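Local coordinates for protein Nrps/pks (Streptomyces albus, PDB 4OPE) that probably catalyses the chain-extending Claisen condensation of polyketide assembly, as a ketosynthase domain of the "AT-less" oxazolomycin synthase, at residues Ser150-Val155 against Ala171-Cys176; Ser178-Leu183 against Ile419-Ala424; Arg96-Thr101 against Val197-Gly202; Leu127-Tyr132 against Leu213-Gly218. One frame throughout, in Å; residues are numbered along the deposited sequence.

Contact 1 (Ser150-Val155 against Ala171-Cys176); sequences SSYASV and ALDTMC
Y152, just after the N-cap residue S151, lies alongside residues 171-173 and touches A171 and D173. Its CB begins the contact, packing on A171 CB at 3.8 Å. A171 CB also lies close to Y152 O and 3.8 Å from A153 N. With CG anti to its own carbonyl carbon and beside the backbone N (chi1 -71°), the ring is carried along the strand past A171. Near the far end of the ring Y152 CE2 comes within 4.2 Å of D173 CB, an oblique approach of methylene to ring. The hydroxyl then finishes the chain with a water lying at the ring edge, in its plane, and this water bridges Y152 OH to D173 OD2, which it reaches at 2.6 Å. The two carboxylate oxygens of D173 do different jobs: OD2 takes the water and also the backbone N of A153 of the second subunit, while OD1 accepts from M175 N at 2.8 Å, nearly along the C-O axis, and closes an Asx turn. At the N-cap, S151 OG accepts from S154 N at 3.2 Å. The neighbouring chain completes the place: its Y152 ring meets this one, and its own strand pairs antiparallel with residues 171-173. The Asx turn leads into C176 within a sequence matching the ketosynthase cysteine motif, and the edge strand joined across the twofold is the dimer interface of the thiolase fold.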
loop_
_atom_site.group_PDB
_atom_site.type_symbol
_atom_site.label_atom_id
_atom_site.label_comp_id
_atom_site.label_asym_id
_atom_site.label_seq_id
_atom_site.Cartn_x
_atom_site.Cartn_y
_atom_site.Cartn_z
ATOM N N SER A 150 -3.649 1.821 14.630
ATOM C CA SER A 150 -4.231 1.190 13.479
ATOM C C SER A 150 -3.255 1.277 12.341
ATOM O O SER A 150 -3.657 1.375 11.239
ATOM C CB SER A 150 -5.496 1.934 13.049
ATOM O OG SER A 150 -6.591 1.566 13.876
ATOM N N SER A 151 -1.975 1.330 12.611
ATOM C CA SER A 151 -1.018 1.423 11.567
ATOM C C SER A 151 -1.262 0.312 10.499
ATOM O O SER A 151 -1.472 -0.881 10.843
ATOM C CB SER A 151 0.342 1.259 12.198
ATOM O OG SER A 151 1.284 0.917 11.213
ATOM N N TYR A 152 -1.251 0.701 9.226
ATOM C CA TYR A 152 -1.497 -0.241 8.147
ATOM C C TYR A 152 -0.259 -1.109 7.954
ATOM O O TYR A 152 -0.374 -2.314 7.904
ATOM C CB TYR A 152 -1.866 0.424 6.817
ATOM C CG TYR A 152 -3.235 1.081 6.726
ATOM C CD1 TYR A 152 -4.178 0.968 7.727
ATOM C CD2 TYR A 152 -3.591 1.809 5.590
ATOM C CE1 TYR A 152 -5.427 1.548 7.587
ATOM C CE2 TYR A 152 -4.829 2.432 5.454
ATOM C CZ TYR A 152 -5.745 2.304 6.446
ATOM O OH TYR A 152 -6.987 2.928 6.318
ATOM N N ALA A 153 0.922 -0.517 7.875
ATOM C CA ALA A 153 2.149 -1.306 7.794
ATOM C C ALA A 153 2.238 -2.320 8.898
ATOM O O ALA A 153 2.750 -3.413 8.673
ATOM C CB ALA A 153 3.342 -0.422 7.878
ATOM N N SER A 154 1.735 -1.990 10.085
ATOM C CA SER A 154 1.764 -2.949 11.181
ATOM C C SER A 154 1.028 -4.276 10.882
ATOM O O SER A 154 1.482 -5.374 11.250
ATOM C CB SER A 154 1.195 -2.325 12.428
ATOM O OG SER A 154 1.886 -2.824 13.553
ATOM N N VAL A 155 -0.091 -4.181 10.181
ATOM C CA VAL A 155 -0.767 -5.355 9.760
ATOM C C VAL A 155 0.139 -6.287 8.900
ATOM O O VAL A 155 0.172 -7.532 9.118
ATOM C CB VAL A 155 -2.040 -5.016 9.008
ATOM C CG1 VAL A 155 -2.765 -6.303 8.683
ATOM C CG2 VAL A 155 -2.924 -4.092 9.841
ATOM N N ALA A 171 1.658 -2.876 3.173
ATOM C CA ALA A 171 0.230 -2.688 3.285
ATOM C C ALA A 171 -0.169 -1.637 2.287
ATOM O O ALA A 171 0.617 -0.739 1.949
ATOM C CB ALA A 171 -0.169 -2.261 4.678
ATOM N N LEU A 172 -1.382 -1.714 1.787
ATOM C CA LEU A 172 -1.748 -0.774 0.723
ATOM C C LEU A 172 -3.236 -0.437 0.731
ATOM O O LEU A 172 -4.047 -1.252 1.131
ATOM C CB LEU A 172 -1.251 -1.270 -0.634
ATOM C CG LEU A 172 -1.795 -2.644 -0.980
ATOM C CD1 LEU A 172 -2.891 -2.513 -2.017
ATOM C CD2 LEU A 172 -0.689 -3.538 -1.510
ATOM N N ASP A 173 -3.557 0.801 0.383
ATOM C CA ASP A 173 -4.923 1.274 0.281
ATOM C C ASP A 173 -5.176 1.707 -1.164
ATOM O O ASP A 173 -4.525 2.610 -1.660
ATOM C CB ASP A 173 -5.112 2.442 1.250
ATOM C CG ASP A 173 -6.547 2.952 1.321
ATOM O OD1 ASP A 173 -7.439 2.308 0.711
ATOM O OD2 ASP A 173 -6.763 4.013 1.994
ATOM N N THR A 174 -6.083 1.011 -1.844
ATOM C CA THR A 174 -6.780 1.546 -3.026
ATOM C C THR A 174 -8.343 1.468 -2.820
ATOM O O THR A 174 -9.116 1.411 -3.780
ATOM C CB THR A 174 -6.324 0.837 -4.341
ATOM O OG1 THR A 174 -6.737 -0.551 -4.381
ATOM C CG2 THR A 174 -4.802 0.890 -4.502
HETATM N N MSE A 175 -8.792 1.434 -1.569
HETATM C CA MSE A 175 -10.208 1.333 -1.216
HETATM C C MSE A 175 -10.780 -0.024 -1.572
HETATM O O MSE A 175 -10.199 -1.060 -1.262
HETATM C CB MSE A 175 -11.008 2.502 -1.810
HETATM C CG MSE A 175 -10.372 3.871 -1.708
HETATM SE SE MSE A 175 -11.678 5.364 -1.802
HETATM C CE MSE A 175 -10.421 6.910 -1.769
ATOM N N CYS A 176 -11.932 -0.047 -2.219
ATOM C CA CYS A 176 -12.650 -1.281 -2.526
ATOM C C CYS A 176 -11.854 -2.286 -3.304
ATOM O O CYS A 176 -12.141 -3.459 -3.221
ATOM C CB CYS A 176 -13.911 -0.923 -3.320
ATOM S SG CYS A 176 -14.627 0.630 -2.685
HETATM O O HOH W 1 -7.002 4.654 4.509
#

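Contact 2 (Ser178-Leu183 against Ile419-Ala424)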
loop_
_atom_site.group_PDB
_atom_site.type_symbol
_atom_site.label_atom_id
_atom_site.label_comp_id
_atom_site.label_asym_id
_atom_site.label_seq_id
_atom_site.Cartn_x
_atom_site.Cartn_y
_atom_site.Cartn_z
ATOM N N SER A 178 -8.554 -2.838 -2.937
ATOM C CA SER A 178 -7.334 -3.133 -2.236
ATOM C C SER A 178 -6.878 -4.598 -2.266
ATOM O O SER A 178 -5.721 -4.885 -2.586
ATOM C CB SER A 178 -7.498 -2.640 -0.802
ATOM O OG SER A 178 -7.468 -1.228 -0.780
ATOM N N SER A 179 -7.766 -5.523 -1.949
ATOM C CA SER A 179 -7.420 -6.946 -2.011
ATOM C C SER A 179 -6.886 -7.417 -3.352
ATOM O O SER A 179 -5.934 -8.204 -3.391
ATOM C CB SER A 179 -8.630 -7.816 -1.670
ATOM O OG SER A 179 -8.968 -7.681 -0.279
ATOM N N LEU A 180 -7.515 -7.002 -4.451
ATOM C CA LEU A 180 -7.021 -7.391 -5.773
ATOM C C LEU A 180 -5.799 -6.586 -6.142
ATOM O O LEU A 180 -4.960 -7.042 -6.885
ATOM C CB LEU A 180 -8.079 -7.245 -6.847
ATOM C CG LEU A 180 -9.370 -8.005 -6.610
ATOM C CD1 LEU A 180 -10.197 -8.005 -7.883
ATOM C CD2 LEU A 180 -9.167 -9.442 -6.154
ATOM N N THR A 181 -5.682 -5.371 -5.652
ATOM C CA THR A 181 -4.463 -4.648 -5.929
ATOM C C THR A 181 -3.289 -5.420 -5.294
ATOM O O THR A 181 -2.211 -5.556 -5.897
ATOM C CB THR A 181 -4.513 -3.227 -5.376
ATOM O OG1 THR A 181 -5.446 -2.461 -6.119
ATOM C CG2 THR A 181 -3.230 -2.587 -5.570
ATOM N N ALA A 182 -3.513 -5.921 -4.079
ATOM C CA ALA A 182 -2.505 -6.682 -3.416
ATOM C C ALA A 182 -2.200 -7.997 -4.166
ATOM O O ALA A 182 -1.022 -8.377 -4.372
ATOM C CB ALA A 182 -2.929 -6.942 -1.977
ATOM N N LEU A 183 -3.240 -8.697 -4.587
ATOM C CA LEU A 183 -3.017 -9.874 -5.382
ATOM C C LEU A 183 -2.114 -9.547 -6.533
ATOM O O LEU A 183 -1.263 -10.351 -6.882
ATOM C CB LEU A 183 -4.316 -10.447 -5.946
ATOM C CG LEU A 183 -4.176 -11.712 -6.786
ATOM C CD1 LEU A 183 -3.558 -12.853 -6.040
ATOM C CD2 LEU A 183 -5.557 -12.136 -7.185
ATOM N N ILE A 419 -12.882 -11.593 -12.175
ATOM C CA ILE A 419 -13.327 -10.891 -10.969
ATOM C C ILE A 419 -12.912 -9.447 -11.033
ATOM O O ILE A 419 -11.743 -9.163 -11.273
ATOM C CB ILE A 419 -12.653 -11.482 -9.729
ATOM C CG1 ILE A 419 -12.778 -12.996 -9.817
ATOM C CG2 ILE A 419 -13.279 -10.892 -8.453
ATOM C CD1 ILE A 419 -12.154 -13.734 -8.654
ATOM N N SER A 420 -13.879 -8.566 -10.771
ATOM C CA SER A 420 -13.682 -7.114 -10.783
ATOM C C SER A 420 -13.819 -6.491 -9.395
ATOM O O SER A 420 -14.630 -6.897 -8.587
ATOM C CB SER A 420 -14.724 -6.433 -11.652
ATOM O OG SER A 420 -14.529 -6.653 -13.038
ATOM N N ALA A 421 -13.022 -5.463 -9.165
ATOM C CA ALA A 421 -13.163 -4.628 -8.025
ATOM C C ALA A 421 -12.751 -3.197 -8.392
ATOM O O ALA A 421 -11.621 -2.957 -8.837
ATOM C CB ALA A 421 -12.302 -5.164 -6.915
ATOM N N PHE A 422 -13.682 -2.269 -8.158
ATOM C CA PHE A 422 -13.525 -0.847 -8.484
ATOM C C PHE A 422 -13.617 0.020 -7.236
ATOM O O PHE A 422 -14.643 0.136 -6.615
ATOM C CB PHE A 422 -14.625 -0.431 -9.464
ATOM C CG PHE A 422 -14.705 -1.305 -10.671
ATOM C CD1 PHE A 422 -13.578 -1.604 -11.387
ATOM C CD2 PHE A 422 -15.895 -1.851 -11.060
ATOM C CE1 PHE A 422 -13.626 -2.395 -12.502
ATOM C CE2 PHE A 422 -15.965 -2.664 -12.171
ATOM C CZ PHE A 422 -14.825 -2.919 -12.904
ATOM N N GLY A 423 -12.516 0.611 -6.855
ATOM C CA GLY A 423 -12.501 1.448 -5.687
ATOM C C GLY A 423 -13.240 2.738 -5.982
ATOM O O GLY A 423 -13.071 3.331 -7.048
ATOM N N ALA A 424 -14.042 3.156 -5.003
ATOM C CA ALA A 424 -14.773 4.434 -4.994
ATOM C C ALA A 424 -13.920 5.591 -5.497
ATOM O O ALA A 424 -14.369 6.360 -6.296
ATOM C CB ALA A 424 -15.340 4.727 -3.590
#
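L180 of helix 178-192 drops its side chain onto strand 416-422, touching I419 and A421, and so packs a helix of the N-terminal half of the thiolase fold against a strand of the C-terminal half. The two short segments run at 119° to one another, with their axes 8.4 Å apart at closest approach. The apolar contacts are led by one leucine branch, CD1. L180 CG stands anti to the carbonyl carbon, and an extended chi2 of -168° then pushes CD1 outward, so that this methyl leads. L180 CD1 meets A421 CB at 3.7 Å. Behind it, L180 CG is 4.1 Å from A421 CB. A looser touch, 4.3 Å, joins L180 CD1 to I419 CG2. Both strand side chains point to the helix, as alternate residues do, while S420 between them turns its CB away, and its OG bonds to H430 on the adjoining strand. L180 also rests on A429 and V431 of that strand, and I419 continues onto helix 356-370, adding further apolar neighbours. The remaining contacts are of methyl with backbone. Between the inward-pointing I419 and A421, L180 CD1 lies against the main chain itself, 4.2 Å from S420 C and 3.9 Å from I419 O.

Contact 3 (Arg96-Thr101 against Val197-Gly202)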
loop_
_atom_site.group_PDB
_atom_site.type_symbol
_atom_site.label_atom_id
_atom_site.label_comp_id
_atom_site.label_asym_id
_atom_site.label_seq_id
_atom_site.Cartn_x
_atom_site.Cartn_y
_atom_site.Cartn_z
ATOM N N ARG A 96 -5.028 -7.935 14.409
ATOM C CA ARG A 96 -5.111 -9.171 15.134
ATOM C C ARG A 96 -5.750 -10.284 14.333
ATOM O O ARG A 96 -5.298 -11.424 14.330
ATOM C CB ARG A 96 -5.932 -8.939 16.375
ATOM C CG ARG A 96 -5.437 -7.766 17.234
ATOM C CD ARG A 96 -6.247 -7.692 18.502
ATOM N NE ARG A 96 -6.826 -6.384 18.719
ATOM C CZ ARG A 96 -8.037 -6.180 19.201
ATOM N NH1 ARG A 96 -8.875 -7.183 19.454
ATOM N NH2 ARG A 96 -8.420 -4.950 19.408
ATOM N N ILE A 97 -6.834 -9.946 13.664
ATOM C CA ILE A 97 -7.584 -10.920 12.909
ATOM C C ILE A 97 -6.794 -11.406 11.718
ATOM O O ILE A 97 -6.810 -12.596 11.383
ATOM C CB ILE A 97 -8.917 -10.322 12.491
ATOM C CG1 ILE A 97 -9.782 -10.234 13.749
ATOM C CG2 ILE A 97 -9.567 -11.167 11.405
ATOM C CD1 ILE A 97 -11.152 -9.654 13.512
ATOM N N PHE A 98 -6.097 -10.496 11.070
ATOM C CA PHE A 98 -5.291 -10.897 9.958
ATOM C C PHE A 98 -4.169 -11.891 10.353
ATOM O O PHE A 98 -3.789 -12.757 9.572
ATOM C CB PHE A 98 -4.720 -9.676 9.267
ATOM C CG PHE A 98 -4.164 -9.958 7.931
ATOM C CD1 PHE A 98 -4.968 -10.444 6.923
ATOM C CD2 PHE A 98 -2.859 -9.760 7.673
ATOM C CE1 PHE A 98 -4.459 -10.731 5.663
ATOM C CE2 PHE A 98 -2.340 -10.045 6.406
ATOM C CZ PHE A 98 -3.147 -10.536 5.407
ATOM N N LEU A 99 -3.669 -11.782 11.568
ATOM C CA LEU A 99 -2.693 -12.734 12.031
ATOM C C LEU A 99 -3.287 -14.131 12.102
ATOM O O LEU A 99 -2.696 -15.114 11.616
ATOM C CB LEU A 99 -2.197 -12.357 13.399
ATOM C CG LEU A 99 -0.988 -11.469 13.471
ATOM C CD1 LEU A 99 -0.903 -11.009 14.905
ATOM C CD2 LEU A 99 0.284 -12.201 13.073
ATOM N N GLN A 100 -4.474 -14.236 12.677
ATOM C CA GLN A 100 -5.129 -15.534 12.709
ATOM C C GLN A 100 -5.455 -16.034 11.294
ATOM O O GLN A 100 -5.278 -17.215 11.006
ATOM C CB GLN A 100 -6.339 -15.510 13.625
ATOM C CG GLN A 100 -5.955 -15.095 15.066
ATOM C CD GLN A 100 -7.168 -14.997 16.007
ATOM O OE1 GLN A 100 -8.248 -14.746 15.562
ATOM N NE2 GLN A 100 -6.962 -15.145 17.301
ATOM N N THR A 101 -5.875 -15.135 10.407
ATOM C CA THR A 101 -6.152 -15.499 9.033
ATOM C C THR A 101 -4.925 -16.071 8.370
ATOM O O THR A 101 -4.974 -17.120 7.742
ATOM C CB THR A 101 -6.632 -14.268 8.268
ATOM O OG1 THR A 101 -7.879 -13.843 8.838
ATOM C CG2 THR A 101 -6.784 -14.545 6.785
ATOM N N VAL A 197 7.182 -17.081 -2.853
ATOM C CA VAL A 197 5.875 -17.378 -2.366
ATOM C C VAL A 197 5.363 -16.066 -1.835
ATOM O O VAL A 197 6.185 -15.231 -1.409
ATOM C CB VAL A 197 5.981 -18.385 -1.236
ATOM C CG1 VAL A 197 4.643 -18.559 -0.530
ATOM C CG2 VAL A 197 6.459 -19.696 -1.795
ATOM N N ALA A 198 4.042 -15.853 -1.891
ATOM C CA ALA A 198 3.457 -14.600 -1.354
ATOM C C ALA A 198 2.130 -14.761 -0.645
ATOM O O ALA A 198 1.314 -15.571 -1.038
ATOM C CB ALA A 198 3.294 -13.596 -2.476
ATOM N N VAL A 199 1.914 -14.002 0.403
ATOM C CA VAL A 199 0.588 -13.945 1.018
ATOM C C VAL A 199 -0.061 -12.704 0.500
ATOM O O VAL A 199 0.508 -11.652 0.645
ATOM C CB VAL A 199 0.702 -13.785 2.524
ATOM C CG1 VAL A 199 -0.636 -13.492 3.170
ATOM C CG2 VAL A 199 1.319 -15.028 3.097
ATOM N N ALA A 200 -1.232 -12.807 -0.115
ATOM C CA ALA A 200 -2.002 -11.591 -0.516
ATOM C C ALA A 200 -3.328 -11.639 0.147
ATOM O O ALA A 200 -4.010 -12.651 0.080
ATOM C CB ALA A 200 -2.234 -11.577 -2.021
ATOM N N GLY A 201 -3.722 -10.558 0.767
ATOM C CA GLY A 201 -5.007 -10.551 1.454
ATOM C C GLY A 201 -5.556 -9.161 1.657
ATOM O O GLY A 201 -5.016 -8.152 1.149
ATOM N N GLY A 202 -6.651 -9.103 2.411
ATOM C CA GLY A 202 -7.174 -7.829 2.829
ATOM C C GLY A 202 -8.055 -8.038 4.025
ATOM O O GLY A 202 -8.567 -9.132 4.239
#
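F98 points from helix 93-108 toward strand 197-204, and its ring touches V199, G201 and G202 in turn. The helix and strand segments run at 139° to each other with axes 10.2 Å apart, a distance bridged by the phenyl group. The chi1 of -166° swings CG away from the backbone N of F98 and carries the ring out from the helix toward the glycines. V155 and V159 of helix 152-163 also pack on F98, adding aliphatic neighbours. The strand enters with V197 and A198, whose backbones are already paired to its neighbours, V197 to G122 of strand 121-126 and A198 to L248 of strand 242-250. Contact with the helix starts at V199, where CB points to the helix and V199 CG1 lies 4.5 Å from F98 CZ, at the far end of the ring, a loose, oblique apolar touch. At A200 the side chain turns to the other side of the sheet and packs with its CB against the backbone of L183 in helix 178-192. Strand 197-204 is thus covered on both faces, as expected for an inner strand of a thiolase-fold sheet with its layers of helices. G201 comes next on the helix side. With no side chain here, the ring closes on the main chain, and F98 CE1 stands 4.2 Å from G201 CA. At G202 the walk ends on a peptide nitrogen, G202 N, likewise 4.2 Å from F98 CE1 and again met obliquely.

Contact 4 (Leu127-Tyr132 against Leu213-Gly218)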
loop_
_atom_site.group_PDB
_atom_site.type_symbol
_atom_site.label_atom_id
_atom_site.label_comp_id
_atom_site.label_asym_id
_atom_site.label_seq_id
_atom_site.Cartn_x
_atom_site.Cartn_y
_atom_site.Cartn_z
ATOM N N LEU A 127 -5.896 -2.548 3.004
ATOM C CA LEU A 127 -6.809 -1.935 3.996
ATOM C C LEU A 127 -7.192 -0.546 3.531
ATOM O O LEU A 127 -6.446 0.082 2.761
ATOM C CB LEU A 127 -6.104 -1.804 5.314
ATOM C CG LEU A 127 -5.424 -3.061 5.862
ATOM C CD1 LEU A 127 -3.923 -2.955 5.749
ATOM C CD2 LEU A 127 -5.772 -3.207 7.325
HETATM N N MSE A 128 -8.356 -0.076 3.963
HETATM C CA MSE A 128 -8.843 1.292 3.615
HETATM C C MSE A 128 -9.418 2.110 4.750
HETATM O O MSE A 128 -9.727 3.271 4.581
HETATM C CB MSE A 128 -9.877 1.229 2.477
HETATM C CG MSE A 128 -11.258 0.772 2.912
HETATM SE SE MSE A 128 -12.579 0.978 1.438
HETATM C CE MSE A 128 -13.004 2.901 1.510
ATOM N N TYR A 129 -9.582 1.511 5.908
ATOM C CA TYR A 129 -9.992 2.247 7.067
ATOM C C TYR A 129 -9.119 1.836 8.213
ATOM O O TYR A 129 -8.628 0.714 8.276
ATOM C CB TYR A 129 -11.444 1.964 7.446
ATOM C CG TYR A 129 -12.467 2.429 6.450
ATOM C CD1 TYR A 129 -12.639 3.756 6.189
ATOM C CD2 TYR A 129 -13.301 1.533 5.807
ATOM C CE1 TYR A 129 -13.579 4.199 5.279
ATOM C CE2 TYR A 129 -14.244 1.965 4.883
ATOM C CZ TYR A 129 -14.382 3.307 4.636
ATOM O OH TYR A 129 -15.320 3.764 3.749
ATOM N N GLY A 130 -8.949 2.752 9.132
ATOM C CA GLY A 130 -8.277 2.462 10.362
ATOM C C GLY A 130 -8.965 3.241 11.442
ATOM O O GLY A 130 -8.437 4.215 11.908
ATOM N N HIS A 131 -10.144 2.784 11.821
ATOM C CA HIS A 131 -10.958 3.455 12.771
ATOM C C HIS A 131 -10.713 3.148 14.208
ATOM O O HIS A 131 -11.083 3.957 15.051
ATOM C CB HIS A 131 -12.414 3.157 12.500
ATOM C CG HIS A 131 -12.921 3.805 11.259
ATOM N ND1 HIS A 131 -12.439 5.018 10.810
ATOM C CD2 HIS A 131 -13.814 3.385 10.340
ATOM C CE1 HIS A 131 -13.051 5.339 9.688
ATOM N NE2 HIS A 131 -13.885 4.365 9.379
ATOM N N TYR A 132 -10.101 2.019 14.522
ATOM C CA TYR A 132 -9.880 1.688 15.927
ATOM C C TYR A 132 -9.038 2.777 16.600
ATOM O O TYR A 132 -9.231 3.055 17.805
ATOM C CB TYR A 132 -9.195 0.355 16.082
ATOM C CG TYR A 132 -9.247 -0.223 17.476
ATOM C CD1 TYR A 132 -10.438 -0.711 17.993
ATOM C CD2 TYR A 132 -8.095 -0.345 18.258
ATOM C CE1 TYR A 132 -10.493 -1.297 19.255
ATOM C CE2 TYR A 132 -8.142 -0.914 19.515
ATOM C CZ TYR A 132 -9.351 -1.386 20.012
ATOM O OH TYR A 132 -9.438 -1.991 21.252
ATOM N N LEU A 213 -21.498 7.492 9.887
ATOM C CA LEU A 213 -21.809 8.911 9.630
ATOM C C LEU A 213 -21.167 9.463 8.370
ATOM O O LEU A 213 -21.819 10.091 7.555
ATOM C CB LEU A 213 -21.459 9.800 10.821
ATOM C CG LEU A 213 -22.347 9.479 12.018
ATOM C CD1 LEU A 213 -21.839 10.266 13.176
ATOM C CD2 LEU A 213 -23.809 9.811 11.796
ATOM N N GLN A 214 -19.885 9.226 8.215
ATOM C CA GLN A 214 -19.180 9.573 6.984
ATOM C C GLN A 214 -19.930 9.017 5.752
ATOM O O GLN A 214 -20.173 9.720 4.781
ATOM C CB GLN A 214 -17.784 8.976 7.065
ATOM C CG GLN A 214 -16.636 9.852 6.684
ATOM C CD GLN A 214 -15.294 9.275 7.136
ATOM O OE1 GLN A 214 -15.162 8.071 7.492
ATOM N NE2 GLN A 214 -14.270 10.137 7.130
ATOM N N LEU A 215 -20.322 7.751 5.785
ATOM C CA LEU A 215 -20.953 7.191 4.616
ATOM C C LEU A 215 -22.393 7.767 4.455
ATOM O O LEU A 215 -22.854 7.969 3.329
ATOM C CB LEU A 215 -20.941 5.645 4.633
ATOM C CG LEU A 215 -19.598 4.901 4.457
ATOM C CD1 LEU A 215 -19.802 3.393 4.571
ATOM C CD2 LEU A 215 -18.847 5.212 3.172
ATOM N N ALA A 216 -23.098 8.017 5.553
ATOM C CA ALA A 216 -24.462 8.549 5.421
ATOM C C ALA A 216 -24.416 9.941 4.833
ATOM O O ALA A 216 -25.129 10.246 3.911
ATOM C CB ALA A 216 -25.194 8.570 6.751
ATOM N N LYS A 217 -23.499 10.752 5.320
ATOM C CA LYS A 217 -23.309 12.079 4.778
ATOM C C LYS A 217 -23.126 12.102 3.259
ATOM O O LYS A 217 -23.671 12.967 2.590
ATOM C CB LYS A 217 -22.139 12.776 5.480
ATOM C CG LYS A 217 -22.096 14.267 5.234
ATOM C CD LYS A 217 -20.673 14.798 5.108
ATOM C CE LYS A 217 -20.626 16.157 4.403
ATOM N NZ LYS A 217 -21.572 17.113 5.069
ATOM N N GLY A 218 -22.367 11.160 2.714
ATOM C CA GLY A 218 -22.137 11.096 1.264
ATOM C C GLY A 218 -23.201 10.329 0.488
ATOM O O GLY A 218 -23.036 10.099 -0.720
#
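Y129 and L215 make the firmer half of this meeting between the loop 127-132 and helix 210-217. The tyrosine reaches over with its tip, and Y129 OH comes to 3.9 Å from L215 CD2, a hydroxyl against one leucine methyl; the two side chains cross obliquely. Each has CG anti to its carbonyl carbon (chi1 -66° for Y129, -69° for L215), which sends the ring and the branched end of the leucine toward one another. Behind this, Y129 CB sits 3.9 Å above one face of the H131 imidazole, offset toward its rim, so the CB methylene of Y129 rests on that ring. L215 is buried and has Y237 on it as well. The other half is slacker. Q214 stretches its chain beyond CG and brings Q214 OE1 to 4.1 Å from H131 CE1, a distant contact with a ring carbon; the approach to the ring is oblique, with ring and amide planes 41° apart. Q214 is partly exposed and packs on T148 of the second subunit, and K217, a turn further along the helix, lies exposed at the surface and reaches A146 of that chain. On the loop side Q94 NE2 hydrogen-bonds to Y129 O. Such side-chain packing joins the loop after strand 121-126 to the peripheral helix 210-217, at the dimer-facing edge of the N-terminal half of the thiolase fold.

Overall arrangement
Contacts 1, 2 and 3 are buried around one large sheet, whereas contact 4 lies further out and is only partly buried. Strand 169-173, helix 178-192 and strand 197-204 follow one another in the chain, so contacts 1, 2 and 3 hold successive elements; T174 OG1 and T181 OG1 probably bond between contacts 1 and 2, and contacts 1 and 3 touch as well. Contact 4 joins contact 1 through a backbone bond between L127 and L172. Chemistry follows place: contacts 2 and 3 set apolar side chains on methyls and main chain, contact 1 adds water and carboxylate at the dimer interface, and contact 4 mixes polar tips with a leucine methyl.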